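Local coordinates for surface presentation of antigens protein SpaS (Shigella flexneri, PDB 2VT1), which belongs to the type III secretion exporter family, is required for invasion and secretion of the Ipa antigens, and is represented here by its cytoplasmic domain, at residues B[51-54]-B[55-59]; B[25-28]-B[29-32]; B[33-36]-B[37-41]. All coordinates share one frame; numbering follows the deposited sequence.

Interaction 1: B[51-54]-B[55-59]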
loop_
_atom_site.group_PDB
_atom_site.type_symbol
_atom_site.label_atom_id
_atom_site.label_comp_id
_atom_site.label_asym_id
_atom_site.label_seq_id
_atom_site.Cartn_x
_atom_site.Cartn_y
_atom_site.Cartn_z
ATOM N N ARG B 51 -0.569 -10.631 -0.699
ATOM C CA ARG B 51 -1.188 -11.589 -1.616
ATOM C C ARG B 51 -2.703 -11.499 -1.682
ATOM O O ARG B 51 -3.306 -11.507 -2.753
ATOM C CB ARG B 51 -0.848 -13.008 -1.170
ATOM C CG ARG B 51 0.399 -13.640 -1.778
ATOM C CD ARG B 51 0.296 -15.179 -1.658
ATOM N NE ARG B 51 1.590 -15.852 -1.505
ATOM C CZ ARG B 51 2.096 -16.283 -0.344
ATOM N NH1 ARG B 51 3.286 -16.885 -0.307
ATOM N NH2 ARG B 51 1.419 -16.116 0.790
ATOM N N LYS B 52 -3.311 -11.485 -0.504
ATOM C CA LYS B 52 -4.745 -11.368 -0.345
ATOM C C LYS B 52 -5.293 -10.186 -1.127
ATOM O O LYS B 52 -6.226 -10.318 -1.920
ATOM C CB LYS B 52 -5.002 -11.140 1.136
ATOM C CG LYS B 52 -6.196 -11.781 1.729
ATOM C CD LYS B 52 -5.823 -12.201 3.169
ATOM C CE LYS B 52 -7.003 -12.196 4.112
ATOM N NZ LYS B 52 -6.661 -12.921 5.376
ATOM N N LEU B 53 -4.728 -9.015 -0.870
ATOM C CA LEU B 53 -5.239 -7.778 -1.445
ATOM C C LEU B 53 -5.016 -7.791 -2.939
ATOM O O LEU B 53 -5.870 -7.371 -3.710
ATOM C CB LEU B 53 -4.566 -6.556 -0.801
ATOM C CG LEU B 53 -4.789 -6.376 0.703
ATOM C CD1 LEU B 53 -3.970 -5.197 1.252
ATOM C CD2 LEU B 53 -6.281 -6.196 1.014
ATOM N N TYR B 54 -3.865 -8.297 -3.357
ATOM C CA TYR B 54 -3.575 -8.390 -4.775
ATOM C C TYR B 54 -4.574 -9.301 -5.495
ATOM O O TYR B 54 -4.969 -9.017 -6.642
ATOM C CB TYR B 54 -2.156 -8.905 -4.995
ATOM C CG TYR B 54 -1.864 -9.163 -6.452
ATOM C CD1 TYR B 54 -1.745 -10.450 -6.933
ATOM C CD2 TYR B 54 -1.756 -8.116 -7.345
ATOM C CE1 TYR B 54 -1.501 -10.686 -8.261
ATOM C CE2 TYR B 54 -1.505 -8.341 -8.661
ATOM C CZ TYR B 54 -1.386 -9.626 -9.117
ATOM O OH TYR B 54 -1.144 -9.854 -10.448
ATOM N N LYS B 55 -4.983 -10.389 -4.827
ATOM C CA LYS B 55 -5.880 -11.378 -5.435
ATOM C C LYS B 55 -7.352 -10.956 -5.382
ATOM O O LYS B 55 -8.179 -11.525 -6.108
ATOM C CB LYS B 55 -5.742 -12.758 -4.768
ATOM C CG LYS B 55 -4.381 -13.453 -4.917
ATOM C CD LYS B 55 -3.961 -13.677 -6.370
ATOM C CE LYS B 55 -4.720 -14.822 -7.064
ATOM N NZ LYS B 55 -4.433 -14.955 -8.544
ATOM N N THR B 56 -7.687 -9.967 -4.543
ATOM C CA THR B 56 -9.092 -9.591 -4.317
ATOM C C THR B 56 -9.488 -8.160 -4.715
ATOM O O THR B 56 -10.679 -7.864 -4.787
ATOM C CB THR B 56 -9.519 -9.754 -2.829
ATOM O OG1 THR B 56 -8.620 -9.030 -1.986
ATOM C CG2 THR B 56 -9.541 -11.213 -2.417
ATOM N N HIS B 57 -8.521 -7.275 -4.946
ATOM C CA HIS B 57 -8.834 -5.857 -5.142
ATOM C C HIS B 57 -8.262 -5.246 -6.420
ATOM O O HIS B 57 -7.269 -5.725 -6.973
ATOM C CB HIS B 57 -8.357 -5.025 -3.949
ATOM C CG HIS B 57 -9.186 -5.197 -2.710
ATOM N ND1 HIS B 57 -8.992 -6.233 -1.820
ATOM C CD2 HIS B 57 -10.192 -4.450 -2.200
ATOM C CE1 HIS B 57 -9.856 -6.125 -0.826
ATOM N NE2 HIS B 57 -10.601 -5.056 -1.037
ATOM N N THR B 58 -8.921 -4.186 -6.882
ATOM C CA THR B 58 -8.402 -3.344 -7.948
ATOM C C THR B 58 -7.882 -2.043 -7.326
ATOM O O THR B 58 -8.246 -1.697 -6.207
ATOM C CB THR B 58 -9.497 -3.042 -9.024
ATOM O OG1 THR B 58 -10.377 -2.016 -8.550
ATOM C CG2 THR B 58 -10.304 -4.283 -9.326
ATOM N N LYS B 59 -7.027 -1.316 -8.042
ATOM C CA LYS B 59 -6.428 -0.106 -7.492
ATOM C C LYS B 59 -7.486 0.970 -7.346
ATOM O O LYS B 59 -8.547 0.903 -7.974
ATOM C CB LYS B 59 -5.301 0.401 -8.397
ATOM C CG LYS B 59 -5.769 0.853 -9.766
ATOM C CD LYS B 59 -4.774 1.814 -10.410
ATOM C CE LYS B 59 -3.483 1.114 -10.822
ATOM N NZ LYS B 59 -2.564 2.078 -11.494
HETATM O O HOH W 1 -4.988 -6.581 -7.837
#

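Interaction 2: B[25-28]-B[29-32]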
loop_
_atom_site.group_PDB
_atom_site.type_symbol
_atom_site.label_atom_id
_atom_site.label_comp_id
_atom_site.label_asym_id
_atom_site.label_seq_id
_atom_site.Cartn_x
_atom_site.Cartn_y
_atom_site.Cartn_z
ATOM N N THR B 25 3.429 -5.010 -9.181
ATOM C CA THR B 25 4.012 -6.319 -9.004
ATOM C C THR B 25 5.409 -6.360 -9.623
ATOM O O THR B 25 5.766 -5.525 -10.457
ATOM C CB THR B 25 3.143 -7.438 -9.689
ATOM O OG1 THR B 25 3.104 -7.227 -11.112
ATOM C CG2 THR B 25 1.719 -7.451 -9.151
ATOM N N ASN B 26 6.194 -7.343 -9.194
ATOM C CA ASN B 26 7.517 -7.614 -9.751
ATOM C C ASN B 26 8.457 -6.415 -9.780
ATOM O O ASN B 26 8.703 -5.813 -8.751
ATOM C CB ASN B 26 7.366 -8.269 -11.122
ATOM C CG ASN B 26 6.753 -9.651 -11.025
ATOM O OD1 ASN B 26 7.005 -10.372 -10.053
ATOM N ND2 ASN B 26 5.928 -10.021 -12.010
ATOM N N GLN B 27 9.020 -6.082 -10.931
ATOM C CA GLN B 27 10.069 -5.068 -10.947
ATOM C C GLN B 27 9.538 -3.704 -10.570
ATOM O O GLN B 27 10.205 -2.962 -9.849
ATOM C CB GLN B 27 10.800 -5.013 -12.295
ATOM C CG GLN B 27 11.667 -6.244 -12.574
ATOM C CD GLN B 27 12.726 -6.491 -11.514
ATOM O OE1 GLN B 27 13.548 -5.618 -11.206
ATOM N NE2 GLN B 27 12.715 -7.697 -10.949
ATOM N N CYS B 28 8.350 -3.351 -11.052
ATOM C CA CYS B 28 7.737 -2.086 -10.694
ATOM C C CYS B 28 7.495 -2.028 -9.188
ATOM O O CYS B 28 7.650 -0.987 -8.573
ATOM C CB CYS B 28 6.422 -1.889 -11.450
ATOM S SG CYS B 28 6.608 -1.363 -13.184
ATOM N N ALA B 29 7.110 -3.155 -8.599
ATOM C CA ALA B 29 6.893 -3.210 -7.141
ATOM C C ALA B 29 8.171 -2.874 -6.365
ATOM O O ALA B 29 8.124 -2.241 -5.311
ATOM C CB ALA B 29 6.396 -4.573 -6.732
ATOM N N LEU B 30 9.312 -3.325 -6.887
ATOM C CA LEU B 30 10.588 -3.124 -6.223
ATOM C C LEU B 30 10.985 -1.649 -6.269
ATOM O O LEU B 30 11.657 -1.150 -5.363
ATOM C CB LEU B 30 11.693 -3.970 -6.889
ATOM C CG LEU B 30 11.627 -5.499 -6.846
ATOM C CD1 LEU B 30 12.757 -6.079 -7.673
ATOM C CD2 LEU B 30 11.677 -6.052 -5.445
ATOM N N ALA B 31 10.576 -0.971 -7.344
ATOM C CA ALA B 31 10.852 0.455 -7.529
ATOM C C ALA B 31 9.947 1.266 -6.621
ATOM O O ALA B 31 10.363 2.277 -6.056
ATOM C CB ALA B 31 10.652 0.882 -9.002
ATOM N N VAL B 32 8.709 0.821 -6.473
ATOM C CA VAL B 32 7.810 1.447 -5.505
ATOM C C VAL B 32 8.416 1.390 -4.091
ATOM O O VAL B 32 8.404 2.372 -3.355
ATOM C CB VAL B 32 6.417 0.800 -5.527
ATOM C CG1 VAL B 32 5.593 1.302 -4.372
ATOM C CG2 VAL B 32 5.705 1.114 -6.844
#

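Interaction 3: B[33-36]-B[37-41]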
loop_
_atom_site.group_PDB
_atom_site.type_symbol
_atom_site.label_atom_id
_atom_site.label_comp_id
_atom_site.label_asym_id
_atom_site.label_seq_id
_atom_site.Cartn_x
_atom_site.Cartn_y
_atom_site.Cartn_z
ATOM N N ARG B 33 8.984 0.246 -3.725
ATOM C CA ARG B 33 9.563 0.078 -2.392
ATOM C C ARG B 33 10.749 1.006 -2.153
ATOM O O ARG B 33 10.829 1.643 -1.120
ATOM C CB ARG B 33 9.941 -1.390 -2.179
ATOM C CG ARG B 33 8.761 -2.194 -1.622
ATOM C CD ARG B 33 8.334 -3.428 -2.444
ATOM N NE ARG B 33 9.136 -4.611 -2.142
ATOM C CZ ARG B 33 8.744 -5.868 -2.337
ATOM N NH1 ARG B 33 7.543 -6.136 -2.832
ATOM N NH2 ARG B 33 9.559 -6.865 -2.026
ATOM N N LYS B 34 11.652 1.090 -3.122
ATOM C CA LYS B 34 12.827 1.933 -3.034
ATOM C C LYS B 34 12.466 3.415 -2.933
ATOM O O LYS B 34 13.070 4.151 -2.155
ATOM C CB LYS B 34 13.727 1.684 -4.256
ATOM C CG LYS B 34 14.892 2.654 -4.416
ATOM C CD LYS B 34 15.844 2.182 -5.513
ATOM C CE LYS B 34 17.110 3.031 -5.607
ATOM N NZ LYS B 34 18.312 2.158 -5.873
ATOM N N TYR B 35 11.501 3.858 -3.733
ATOM C CA TYR B 35 11.045 5.251 -3.710
ATOM C C TYR B 35 10.349 5.580 -2.400
ATOM O O TYR B 35 10.619 6.613 -1.779
ATOM C CB TYR B 35 10.086 5.526 -4.879
ATOM C CG TYR B 35 9.668 6.973 -4.983
ATOM C CD1 TYR B 35 10.516 7.926 -5.538
ATOM C CD2 TYR B 35 8.431 7.391 -4.513
ATOM C CE1 TYR B 35 10.139 9.259 -5.621
ATOM C CE2 TYR B 35 8.052 8.699 -4.595
ATOM C CZ TYR B 35 8.905 9.641 -5.145
ATOM O OH TYR B 35 8.507 10.969 -5.212
ATOM N N ALA B 36 9.447 4.709 -1.984
ATOM C CA ALA B 36 8.795 4.852 -0.692
ATOM C C ALA B 36 9.824 5.058 0.418
ATOM O O ALA B 36 9.681 5.947 1.243
ATOM C CB ALA B 36 7.917 3.625 -0.397
ATOM N N ASN B 37 10.868 4.239 0.445
ATOM C CA ASN B 37 11.878 4.376 1.476
ATOM C C ASN B 37 12.652 5.684 1.336
ATOM O O ASN B 37 12.971 6.331 2.319
ATOM C CB ASN B 37 12.828 3.177 1.448
ATOM C CG ASN B 37 13.998 3.345 2.390
ATOM O OD1 ASN B 37 15.102 3.666 1.960
ATOM N ND2 ASN B 37 13.765 3.136 3.681
ATOM N N GLU B 38 12.943 6.080 0.107
ATOM C CA GLU B 38 13.638 7.334 -0.140
ATOM C C GLU B 38 12.832 8.554 0.265
ATOM O O GLU B 38 13.404 9.543 0.694
ATOM C CB GLU B 38 14.022 7.454 -1.603
ATOM C CG GLU B 38 15.174 6.570 -1.961
ATOM C CD GLU B 38 15.535 6.652 -3.432
ATOM O OE1 GLU B 38 14.643 6.965 -4.256
ATOM O OE2 GLU B 38 16.716 6.390 -3.762
ATOM N N VAL B 39 11.515 8.496 0.136
ATOM C CA VAL B 39 10.689 9.645 0.497
ATOM C C VAL B 39 10.019 9.498 1.866
ATOM O O VAL B 39 9.094 10.250 2.204
ATOM C CB VAL B 39 9.644 9.957 -0.596
ATOM C CG1 VAL B 39 10.345 10.147 -1.924
ATOM C CG2 VAL B 39 8.603 8.853 -0.706
ATOM N N GLY B 40 10.478 8.528 2.652
ATOM C CA GLY B 40 10.051 8.410 4.054
ATOM C C GLY B 40 8.672 7.824 4.303
ATOM O O GLY B 40 8.071 8.047 5.351
ATOM N N ILE B 41 8.165 7.071 3.344
ATOM C CA ILE B 41 6.924 6.347 3.505
ATOM C C ILE B 41 7.256 4.945 4.010
ATOM O O ILE B 41 7.974 4.206 3.359
ATOM C CB ILE B 41 6.200 6.227 2.160
ATOM C CG1 ILE B 41 5.864 7.622 1.588
ATOM C CG2 ILE B 41 5.013 5.299 2.277
ATOM C CD1 ILE B 41 4.962 8.479 2.467
#

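Interaction 1: B[51-54]-B[55-59]
The imidazole of His57 meets Leu53 at its edge, where Leu53 O lies near the ring plane, 3.8 Å from ND1. The isobutyl group of Leu53 runs across the same corner of the ring, with Leu53 CD2 3.9 Å from His57 ND1. The phenol of Tyr54 takes a different course: it hangs off the helix with CG anti to the backbone N (chi1 174°), and its CD1 corner meets Lys55 CD, part of a lysine chain bent at two successive bonds.

Two side-chain hydrogen bonds run in series here. Thr56 OG1 donates to Lys52 O at 2.7 Å, arriving well above the carbonyl plane, and accepts from His57 ND1 at 2.8 Å. Threonine reaches back one turn because chi1 of 54° puts the hydroxyl between the backbone N and the carbonyl carbon. The other imidazole nitrogen, NE2, is bonded to the backbone N of Asp64; the pair of bonds holds the ring's rotation and is consistent with a neutral ring carrying its proton on ND1. The ammonium group of Lys52 makes a salt bridge with Glu70 of helix 68-80.

Leu53 O takes two backbone bonds from one face of its plane, from Thr56 N and, more closely, from His57 N at 2.9 Å. Beyond it, a water donates to both Tyr54 O (2.7 Å) and His57 O (2.6 Å), bridging the last helical turn to the departing chain. Tyr54 and His57 both touch strand 19-25, so the turn lies against the sheet. Together these features make up the C-terminal end of helix 47-56, where His57 leaves helical geometry and a threonine hydroxyl bonds back to the carbonyl four residues earlier.

Interaction 2: B[25-28]-B[29-32]
From Asn26 O onward the carbonyls of residues 26-28 bond to the amides of Leu30, Ala31 and Val32 in the four-residue spacing of an alpha-helix, the last of them, Val32 N to Cys28 O, being the shortest at 3.0 Å and nearly straight (161°). Thr25 O, still in strand conformation, receives only a weak bond from Ala29 N at 3.3 Å. The side-chain-to-side-chain contact is between Gln27 and Leu30. Gln27 bends at chi2 (-58°), which turns its amide alongside the helix, toward Leu30 CD1: this methyl lies 3.6 Å from Gln27 OE1 and 3.7 Å from Gln27 NE2, so it sits against the amide group as a whole and not against one atom of it.

This is a strand-to-helix connection, strand 19-25 passing into helix 26-38 through Asn26, whose positive phi (53°) redirects the chain. The same asparagine has backbone hydrogen bonds with His3, and its OD1 adds a weak one to His3 N.

Ala29 keeps its methyl close to the incoming chain, with CB 3.3 Å from Asn26 O, and it also touches His3 and, on strand 4-9, Ala5. One turn on, Val32 packs its CG2 against Cys28 O at 3.3 Å. Its side chain also reaches Ala5, Leu22 and Glu24, on strands 4-9 and 19-25.

Interaction 3: B[33-36]-B[37-41]
Ala36 O is gripped by two backbone amides where helix 26-38 comes to its end: strongly by Ile41 N at 2.8 Å, and weakly by Val39 N at 3.3 Å. The five-residue bond from Ile41, joined by a weak one from Gly40 N to Asn37 O, makes a Schellman motif, with Gly40 as the C-prime residue; its positive phi (77°) suits glycine. The same turn brings Ile41 CB to 4.0 Å from Ala36 CB, an apolar contact across the motif.

Val39, the first residue to leave helical geometry, donates its main bond to Tyr35 O at 2.8 Å, nearly along the C=O axis. Its CG1 methyl then lies over one face of the Tyr35 ring. CG1 lies 3.8 Å from the ring centroid and 20° off the normal, a CH-pi contact displaced toward the rim on the hydroxyl side, where CG1 is 3.6 Å from Tyr35 CZ. The phenol swings over the valine because Tyr35 CG stands anti to the backbone N (chi1 -175°). Tyr35 OH is held by a basic side chain of another protein chain.

Glu38 lies across Lys34, but Lys34 NZ and Glu38 OE2 stay 5.0 Å apart, so any attraction between them is probably loose.

Arg33 NH1 bonds weakly to Ile4 O of strand 4-9, while the other protein chain packs on Arg33, Tyr35 and Ala36; beyond Ile41 the chain runs into strand 43-45.

How the interactions relate
Interactions 2 and 3 follow one another along helix 26-38: the first shows how it leaves strand 19-25, the second how it stops, with centres about 12 Å apart. Interaction 1 ends the next helix, 47-56, and its centre is about 15 Å from that of interaction 2. Those two touch directly, Tyr54 CE2 packing on Thr25 CG2 at 3.4 Å. Interactions 1 and 3 lie on opposite sides of the chain's centre, with nearest atoms about 10 Å apart. Tyr54 touches Pro1 and Asn26 meets His3, among the first residues of the chain. The chain begins Pro-Thr-His, as expected if it starts after the Asn-Pro cleavage known in this exporter family.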